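Local coordinates for protein tyrosinase (Aspergillus oryzae, PDB 6JU8) that probably uses a dinuclear copper centre and molecular oxygen to oxidise L-tyrosine and L-dopa to L-dopaquinone, a step of melanin biosynthesis, at residues A214-Q218 and L229-K233; T237-L243 and L354-H359; A384-T388 and V429-R433. The protein carries 1 engineered substitution. All coordinates share one frame. Where two conformers were deposited one is given. Residues are numbered along the deposited sequence.

Contact 1. Residues A214-Q218 and L229-K233; sequences AITSQ and LPFDK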
loop_
_atom_site.group_PDB
_atom_site.type_symbol
_atom_site.label_atom_id
_atom_site.label_comp_id
_atom_site.label_asym_id
_atom_site.label_seq_id
_atom_site.Cartn_x
_atom_site.Cartn_y
_atom_site.Cartn_z
ATOM N N ALA A 214 -10.791 13.624 -19.542
ATOM C CA ALA A 214 -9.413 13.418 -19.101
ATOM C C ALA A 214 -9.083 14.289 -17.887
ATOM O O ALA A 214 -9.426 15.477 -17.813
ATOM C CB ALA A 214 -8.433 13.725 -20.235
ATOM N N ILE A 215 -8.416 13.676 -16.905
ATOM C CA ILE A 215 -7.954 14.337 -15.698
ATOM C C ILE A 215 -6.570 14.909 -15.975
ATOM O O ILE A 215 -5.652 14.160 -16.298
ATOM C CB ILE A 215 -7.881 13.348 -14.515
ATOM C CG1 ILE A 215 -9.213 12.643 -14.233
ATOM C CG2 ILE A 215 -7.338 14.024 -13.253
ATOM C CD1 ILE A 215 -10.306 13.543 -13.706
ATOM N N THR A 216 -6.386 16.213 -15.856
ATOM C CA THR A 216 -5.073 16.827 -16.018
ATOM C C THR A 216 -4.262 16.753 -14.733
ATOM O O THR A 216 -4.772 16.439 -13.671
ATOM C CB THR A 216 -5.202 18.301 -16.438
ATOM O OG1 THR A 216 -5.830 19.046 -15.399
ATOM C CG2 THR A 216 -6.087 18.429 -17.684
ATOM N N SER A 217 -2.974 17.079 -14.849
ATOM C CA SER A 217 -2.223 17.443 -13.653
ATOM C C SER A 217 -2.922 18.633 -12.979
ATOM O O SER A 217 -3.737 19.343 -13.578
ATOM C CB SER A 217 -0.782 17.789 -13.968
ATOM O OG SER A 217 -0.646 18.938 -14.797
ATOM N N GLN A 218 -2.618 18.814 -11.696
ATOM C CA GLN A 218 -3.274 19.820 -10.881
ATOM C C GLN A 218 -2.248 20.643 -10.119
ATOM O O GLN A 218 -1.456 20.145 -9.317
ATOM C CB GLN A 218 -4.239 19.133 -9.908
ATOM C CG GLN A 218 -5.251 18.237 -10.603
ATOM C CD GLN A 218 -6.222 18.976 -11.495
ATOM O OE1 GLN A 218 -6.540 20.155 -11.298
ATOM N NE2 GLN A 218 -6.772 18.267 -12.478
ATOM N N LEU A 229 0.808 18.414 -9.658
ATOM C CA LEU A 229 0.593 17.048 -9.131
ATOM C C LEU A 229 0.158 16.161 -10.270
ATOM O O LEU A 229 -0.808 16.516 -10.957
ATOM C CB LEU A 229 -0.510 17.114 -8.062
ATOM C CG LEU A 229 -0.222 18.013 -6.847
ATOM C CD1 LEU A 229 -1.378 17.970 -5.859
ATOM C CD2 LEU A 229 1.073 17.545 -6.205
ATOM N N PRO A 230 0.864 15.057 -10.508
ATOM C CA PRO A 230 0.661 14.289 -11.751
ATOM C C PRO A 230 -0.516 13.328 -11.777
ATOM O O PRO A 230 -0.385 12.151 -12.138
ATOM C CB PRO A 230 1.975 13.507 -11.881
ATOM C CG PRO A 230 2.400 13.260 -10.448
ATOM C CD PRO A 230 2.007 14.535 -9.728
ATOM N N PHE A 231 -1.707 13.828 -11.451
ATOM C CA PHE A 231 -2.920 13.008 -11.421
ATOM C C PHE A 231 -3.275 12.518 -12.818
ATOM O O PHE A 231 -3.980 11.506 -12.901
ATOM C CB PHE A 231 -4.064 13.785 -10.783
ATOM C CG PHE A 231 -3.815 14.047 -9.321
ATOM C CD1 PHE A 231 -3.645 13.019 -8.408
ATOM C CD2 PHE A 231 -3.744 15.350 -8.842
ATOM C CE1 PHE A 231 -3.442 13.265 -7.072
ATOM C CE2 PHE A 231 -3.586 15.603 -7.492
ATOM C CZ PHE A 231 -3.464 14.564 -6.582
ATOM N N ASP A 232 -2.802 13.156 -13.883
ATOM C CA ASP A 232 -2.985 12.622 -15.221
ATOM C C ASP A 232 -2.259 11.296 -15.439
ATOM O O ASP A 232 -2.637 10.531 -16.334
ATOM C CB ASP A 232 -2.500 13.657 -16.259
ATOM C CG ASP A 232 -1.088 14.170 -16.056
ATOM O OD1 ASP A 232 -0.618 14.302 -14.909
ATOM O OD2 ASP A 232 -0.397 14.442 -17.074
ATOM N N LYS A 233 -1.253 11.005 -14.620
ATOM C CA LYS A 233 -0.419 9.811 -14.752
ATOM C C LYS A 233 -0.869 8.679 -13.844
ATOM O O LYS A 233 -0.236 7.624 -13.784
ATOM C CB LYS A 233 1.047 10.138 -14.460
ATOM C CG LYS A 233 1.634 11.225 -15.329
ATOM C CD LYS A 233 1.572 10.894 -16.805
ATOM C CE LYS A 233 2.246 11.966 -17.656
ATOM N NZ LYS A 233 2.206 11.546 -19.090
HETATM O O HOH W 1 -1.883 17.456 -17.654
#

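Contact 2. Residues T237-L243 and L354-H359; sequences TTKYGLL and LWGAGH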
loop_
_atom_site.group_PDB
_atom_site.type_symbol
_atom_site.label_atom_id
_atom_site.label_comp_id
_atom_site.label_asym_id
_atom_site.label_seq_id
_atom_site.Cartn_x
_atom_site.Cartn_y
_atom_site.Cartn_z
ATOM N N THR A 237 -6.518 5.904 -7.746
ATOM C CA THR A 237 -6.330 6.850 -6.650
ATOM C C THR A 237 -5.255 6.322 -5.689
ATOM O O THR A 237 -5.030 5.104 -5.627
ATOM C CB THR A 237 -7.654 7.078 -5.893
ATOM O OG1 THR A 237 -8.159 5.826 -5.378
ATOM C CG2 THR A 237 -8.720 7.654 -6.810
ATOM N N THR A 238 -4.587 7.239 -5.019
ATOM C CA THR A 238 -3.535 6.905 -4.076
ATOM C C THR A 238 -3.628 7.779 -2.837
ATOM O O THR A 238 -4.091 8.919 -2.910
ATOM C CB THR A 238 -2.155 6.988 -4.736
ATOM O OG1 THR A 238 -1.114 6.604 -3.814
ATOM C CG2 THR A 238 -1.812 8.393 -5.225
ATOM N N LYS A 239 -3.185 7.239 -1.713
ATOM C CA LYS A 239 -2.916 8.003 -0.484
ATOM C C LYS A 239 -1.406 8.056 -0.324
ATOM O O LYS A 239 -0.815 6.965 -0.134
ATOM C CB LYS A 239 -3.594 7.373 0.741
ATOM C CG LYS A 239 -5.113 7.197 0.601
ATOM C CD LYS A 239 -5.593 6.208 1.683
ATOM C CE LYS A 239 -7.110 6.030 1.669
ATOM N NZ LYS A 239 -7.582 5.562 0.340
ATOM N N TYR A 240 -0.776 9.206 -0.457
ATOM C CA TYR A 240 0.647 9.462 -0.270
ATOM C C TYR A 240 1.556 8.890 -1.351
ATOM O O TYR A 240 2.776 9.078 -1.250
ATOM C CB TYR A 240 1.152 8.967 1.107
ATOM C CG TYR A 240 0.695 9.836 2.253
ATOM C CD1 TYR A 240 -0.584 9.690 2.790
ATOM C CD2 TYR A 240 1.542 10.812 2.820
ATOM C CE1 TYR A 240 -1.034 10.462 3.847
ATOM C CE2 TYR A 240 1.081 11.599 3.863
ATOM C CZ TYR A 240 -0.198 11.423 4.374
ATOM O OH TYR A 240 -0.595 12.251 5.413
ATOM N N GLY A 241 1.052 8.201 -2.376
ATOM C CA GLY A 241 1.967 7.515 -3.288
ATOM C C GLY A 241 2.622 8.316 -4.390
ATOM O O GLY A 241 3.442 7.717 -5.115
ATOM N N LEU A 242 2.322 9.600 -4.535
ATOM C CA LEU A 242 2.967 10.420 -5.564
ATOM C C LEU A 242 4.075 11.270 -4.969
ATOM O O LEU A 242 3.790 12.160 -4.152
ATOM C CB LEU A 242 1.962 11.374 -6.239
ATOM C CG LEU A 242 0.682 10.690 -6.741
ATOM C CD1 LEU A 242 -0.227 11.725 -7.421
ATOM C CD2 LEU A 242 0.984 9.518 -7.660
ATOM N N LEU A 243 5.299 10.984 -5.367
ATOM C CA LEU A 243 6.484 11.674 -4.866
ATOM C C LEU A 243 7.248 12.249 -6.064
ATOM O O LEU A 243 7.385 11.564 -7.088
ATOM C CB LEU A 243 7.387 10.737 -4.069
ATOM C CG LEU A 243 6.996 10.360 -2.637
ATOM C CD1 LEU A 243 5.687 9.603 -2.554
ATOM C CD2 LEU A 243 8.133 9.539 -2.006
ATOM N N LEU A 354 6.448 12.155 6.622
ATOM C CA LEU A 354 5.119 12.388 6.063
ATOM C C LEU A 354 5.163 12.733 4.577
ATOM O O LEU A 354 4.155 13.169 4.024
ATOM C CB LEU A 354 4.336 13.443 6.851
ATOM C CG LEU A 354 3.766 12.992 8.197
ATOM C CD1 LEU A 354 3.066 14.149 8.893
ATOM C CD2 LEU A 354 2.798 11.815 8.031
ATOM N N TRP A 355 6.292 12.506 3.908
ATOM C CA TRP A 355 6.378 12.791 2.469
ATOM C C TRP A 355 5.401 11.943 1.662
ATOM O O TRP A 355 5.248 10.743 1.920
ATOM C CB TRP A 355 7.803 12.475 2.012
ATOM C CG TRP A 355 8.162 12.864 0.611
ATOM C CD1 TRP A 355 7.545 13.737 -0.250
ATOM C CD2 TRP A 355 9.303 12.341 -0.090
ATOM N NE1 TRP A 355 8.219 13.801 -1.453
ATOM C CE2 TRP A 355 9.314 12.934 -1.370
ATOM C CE3 TRP A 355 10.300 11.416 0.252
ATOM C CZ2 TRP A 355 10.290 12.640 -2.316
ATOM C CZ3 TRP A 355 11.283 11.125 -0.697
ATOM C CH2 TRP A 355 11.279 11.733 -1.964
ATOM N N GLY A 356 4.726 12.568 0.712
ATOM C CA GLY A 356 3.968 11.944 -0.337
ATOM C C GLY A 356 2.645 12.635 -0.582
ATOM O O GLY A 356 2.049 13.193 0.359
ATOM N N ALA A 357 2.188 12.592 -1.832
ATOM C CA ALA A 357 0.926 13.262 -2.164
ATOM C C ALA A 357 -0.083 12.271 -2.738
ATOM O O ALA A 357 0.270 11.223 -3.295
ATOM C CB ALA A 357 1.158 14.371 -3.177
ATOM N N GLY A 358 -1.355 12.631 -2.653
ATOM C CA GLY A 358 -2.399 11.751 -3.192
ATOM C C GLY A 358 -3.728 12.492 -3.249
ATOM O O GLY A 358 -3.876 13.637 -2.851
ATOM N N HIS A 359 -4.708 11.777 -3.800
ATOM C CA HIS A 359 -5.926 12.390 -4.296
ATOM C C HIS A 359 -6.655 13.214 -3.247
ATOM O O HIS A 359 -7.133 14.311 -3.553
ATOM C CB HIS A 359 -6.858 11.299 -4.874
ATOM C CG HIS A 359 -6.282 10.796 -6.184
ATOM N ND1 HIS A 359 -5.127 10.029 -6.222
ATOM C CD2 HIS A 359 -6.664 10.938 -7.471
ATOM C CE1 HIS A 359 -4.828 9.776 -7.480
ATOM N NE2 HIS A 359 -5.744 10.302 -8.276
#

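Contact 3. Residues A384-T388 and V429-R433; sequences AIWQT and VKDWR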
loop_
_atom_site.group_PDB
_atom_site.type_symbol
_atom_site.label_atom_id
_atom_site.label_comp_id
_atom_site.label_asym_id
_atom_site.label_seq_id
_atom_site.Cartn_x
_atom_site.Cartn_y
_atom_site.Cartn_z
ATOM N N ALA A 384 -24.841 18.393 11.656
ATOM C CA ALA A 384 -26.104 18.084 12.334
ATOM C C ALA A 384 -25.959 18.207 13.830
ATOM O O ALA A 384 -26.855 18.716 14.520
ATOM C CB ALA A 384 -26.528 16.659 11.940
ATOM N N ILE A 385 -24.838 17.741 14.399
ATOM C CA ILE A 385 -24.599 17.931 15.848
ATOM C C ILE A 385 -24.611 19.403 16.219
ATOM O O ILE A 385 -25.276 19.845 17.172
ATOM C CB ILE A 385 -23.256 17.307 16.278
ATOM C CG1 ILE A 385 -23.261 15.787 16.097
ATOM C CG2 ILE A 385 -22.926 17.705 17.718
ATOM C CD1 ILE A 385 -21.889 15.147 16.181
ATOM N N TRP A 386 -23.841 20.192 15.448
ATOM C CA TRP A 386 -23.712 21.610 15.793
ATOM C C TRP A 386 -25.065 22.283 15.644
ATOM O O TRP A 386 -25.434 23.112 16.490
ATOM C CB TRP A 386 -22.639 22.265 14.909
ATOM C CG TRP A 386 -22.333 23.668 15.318
ATOM C CD1 TRP A 386 -21.352 24.016 16.218
ATOM C CD2 TRP A 386 -22.964 24.893 14.911
ATOM N NE1 TRP A 386 -21.331 25.375 16.371
ATOM C CE2 TRP A 386 -22.313 25.945 15.581
ATOM C CE3 TRP A 386 -24.002 25.198 14.029
ATOM C CZ2 TRP A 386 -22.654 27.296 15.429
ATOM C CZ3 TRP A 386 -24.342 26.544 13.875
ATOM C CH2 TRP A 386 -23.688 27.570 14.553
ATOM N N GLN A 387 -25.833 21.936 14.605
ATOM C CA GLN A 387 -27.173 22.522 14.465
ATOM C C GLN A 387 -28.038 22.197 15.687
ATOM O O GLN A 387 -28.774 23.047 16.174
ATOM C CB GLN A 387 -27.874 22.004 13.223
ATOM C CG GLN A 387 -27.328 22.501 11.889
ATOM C CD GLN A 387 -28.148 21.867 10.780
ATOM O OE1 GLN A 387 -27.703 20.914 10.127
ATOM N NE2 GLN A 387 -29.374 22.338 10.576
ATOM N N THR A 388 -27.948 20.970 16.165
ATOM C CA THR A 388 -28.758 20.524 17.301
ATOM C C THR A 388 -28.508 21.366 18.540
ATOM O O THR A 388 -29.460 21.692 19.256
ATOM C CB THR A 388 -28.469 19.041 17.588
ATOM O OG1 THR A 388 -28.895 18.244 16.453
ATOM C CG2 THR A 388 -29.235 18.544 18.794
ATOM N N VAL A 429 -32.467 21.584 3.077
ATOM C CA VAL A 429 -31.792 20.514 3.817
ATOM C C VAL A 429 -31.414 20.932 5.221
ATOM O O VAL A 429 -30.586 20.278 5.869
ATOM C CB VAL A 429 -30.567 19.969 3.044
ATOM C CG1 VAL A 429 -31.039 19.416 1.710
ATOM C CG2 VAL A 429 -29.494 21.051 2.883
ATOM N N LYS A 430 -32.011 22.004 5.742
ATOM C CA LYS A 430 -31.756 22.397 7.138
ATOM C C LYS A 430 -32.073 21.252 8.082
ATOM O O LYS A 430 -31.335 20.945 9.026
ATOM C CB LYS A 430 -32.615 23.632 7.464
ATOM C CG LYS A 430 -32.463 24.139 8.896
ATOM C CD LYS A 430 -33.610 25.071 9.263
ATOM C CE LYS A 430 -33.402 26.453 8.666
ATOM N NZ LYS A 430 -34.491 27.398 9.067
ATOM N N ASP A 431 -33.208 20.582 7.836
ATOM C CA ASP A 431 -33.524 19.373 8.599
ATOM C C ASP A 431 -33.079 18.162 7.784
ATOM O O ASP A 431 -33.749 17.804 6.804
ATOM C CB ASP A 431 -35.026 19.304 8.893
ATOM C CG ASP A 431 -35.379 18.119 9.773
ATOM O OD1 ASP A 431 -34.497 17.311 10.132
ATOM O OD2 ASP A 431 -36.578 17.983 10.085
ATOM N N TRP A 432 -31.955 17.585 8.144
ATOM C CA TRP A 432 -31.395 16.470 7.380
ATOM C C TRP A 432 -32.390 15.313 7.371
ATOM O O TRP A 432 -32.348 14.475 6.470
ATOM C CB TRP A 432 -30.018 16.070 7.937
ATOM C CG TRP A 432 -30.123 15.687 9.385
ATOM C CD1 TRP A 432 -30.339 14.429 9.880
ATOM C CD2 TRP A 432 -30.023 16.565 10.517
ATOM N NE1 TRP A 432 -30.385 14.489 11.268
ATOM C CE2 TRP A 432 -30.193 15.787 11.671
ATOM C CE3 TRP A 432 -29.812 17.953 10.640
ATOM C CZ2 TRP A 432 -30.152 16.331 12.965
ATOM C CZ3 TRP A 432 -29.778 18.484 11.923
ATOM C CH2 TRP A 432 -29.950 17.684 13.054
ATOM N N ARG A 433 -33.298 15.256 8.341
ATOM C CA ARG A 433 -34.234 14.141 8.414
ATOM C C ARG A 433 -35.218 14.192 7.257
ATOM O O ARG A 433 -35.865 13.195 6.917
ATOM C CB ARG A 433 -34.942 14.100 9.773
ATOM C CG ARG A 433 -33.977 13.727 10.898
ATOM C CD ARG A 433 -34.441 14.239 12.258
ATOM N NE ARG A 433 -34.164 15.679 12.312
ATOM C CZ ARG A 433 -33.606 16.446 13.230
ATOM N NH1 ARG A 433 -33.163 15.959 14.386
ATOM N NH2 ARG A 433 -33.478 17.757 13.009
HETATM O O HOH W 2 -31.590 17.559 16.316
#

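Contact 1. Residues A214-Q218 and L229-K233
Gln218 folds back on itself: with chi1 and chi2 both m, its amide turns away from 229-233 and NE2 donates to the Thr216 O of its own segment at 3.0 Å. The m chi1 places Gln218 CG against the edge of the Phe231 ring, 3.7 Å from CD2, while Ile215 CG2 lies 4.1 Å from Phe231 CB. Thr216 points away, and its p rotamer lets OG1 donate to Ser217 O at 2.8 Å. Asp232, also p, sets its CB 3.2 Å from Ile215 O, and a water accepts from Ser217 N (3.0 Å) and donates weakly to Asp232 OD2 (3.4 Å). The backbones run nearly antiparallel, joined by Gln218 N to Leu229 O (3.0 Å) and Leu229 N to Gln218 O (2.9 Å). Beyond this pair, an inverse gamma turn centred on Pro230 diverts the second segment into a 3-10 turn. The arrangement is the open end of a beta hairpin, strands 218-222 and 225-229, in the tyrosinase central domain.

Contact 2. Residues T237-L243 and L354-H359
Leu243 lays its CD2 over one face of the Trp355 indole, 3.4 Å from the centroid of the six-membered ring and almost on its normal, a close CH-pi contact. At the other end, Thr237 CA sits over the His359 ring, 3.6 Å from its centroid. Between these two contacts the backbones join: Leu242 N donates to Ala357 O and Ala357 N to Leu242 O, both at 2.9 Å, and further along His359 N reaches Thr238 O at 3.1 Å. Gly241 and Leu242 both face Ala357, so the antiparallel pair carries a classic beta bulge. Tyr240, with its positive phi of 71°, brings its O to 3.2 Å from Gly356 CA. A beta carbon on Gly356 would collide with that oxygen, and one on Gly358 with Thr238 O, so the lack of side chains lets the chains come this close. The Tyr240 ring turns its edge to Leu354 O, with CE2 at 3.5 Å, and its hydroxyl bonds to Trp338 O. Leu259 of the second subunit packs on both Tyr240 and Leu243. Strand 356-357 also pairs with strand 342-343, which follows the helix bearing His332 and His336, ligands of one copper. The contact is thus a bulged single antiparallel bridge that adds a distant loop to the edge of a two-stranded sheet.

Contact 3. Residues A384-T388 and V429-R433
This is a helix-to-loop contact, partly buried, in which the C-terminal part of helix 371-389 meets the segment 429-433 that follows strand 420-423. It is small, 209 Å² in all, and Trp432 accounts for most of the area buried on the loop side. Ala384 CB stands 3.5 Å from the centroid of the six-membered ring, 1° off its normal, a CH-pi contact that the small methyl allows at close range. One helical turn on, Thr388 OG1 lies at the ring edge, 3.6 Å from Trp432 CH2. The threonine donates to Ala384 O at 2.8 Å, an oxygen that also takes the helical bond from Thr388 N at 3.0 Å. Gln387, reaching out from the same side of the helix, supplies the direct hydrogen bond: NE2 to Lys430 O, 2.9 Å. A water donates to Thr388 OG1 (2.8 Å) and accepts from Arg433 NH1 (3.0 Å), linking the segments a second time. Within 429-433, Asp431 OD1 accepts from Arg433 N at 3.0 Å in an Asx turn and forms a salt bridge with Arg433 NE at 2.7 Å, which fixes the turn into the 3-10 segment that presents Trp432. Helix 371-389 also carries the copper ligand His376. Helix 103-129, which brings the copper ligand His107, borders both segments: its Arg108 touches Ala384 and Trp432 and bonds to both Gln387 OE1 and Val429 O. The loop thus packs against helices 371-389 and 103-129, while helix 448-456 packs on the former at Ile385 and Thr388.

Contacts 1 and 2 are buried neighbours on one side of the chain, whereas contact 3 lies on the opposite side of its centre, at least about 23 Å from either by nearest atoms. The first two touch directly: Phe231 CD1 comes within 3.4 Å of His359 NE2. Both rest on short antiparallel backbone pairing, local to a hairpin in contact 1 and between sequence-distant parts in contact 2, which alone of the three meets the second subunit. They share the connection between strand 225-229 and helix 248-251, which supplies 229-233 to one and 237-243 to the other. Contact 3, more open to solvent, has no element in common with them and joins a helix to a loop through side chains, a glutamine-to-carbonyl bond and water.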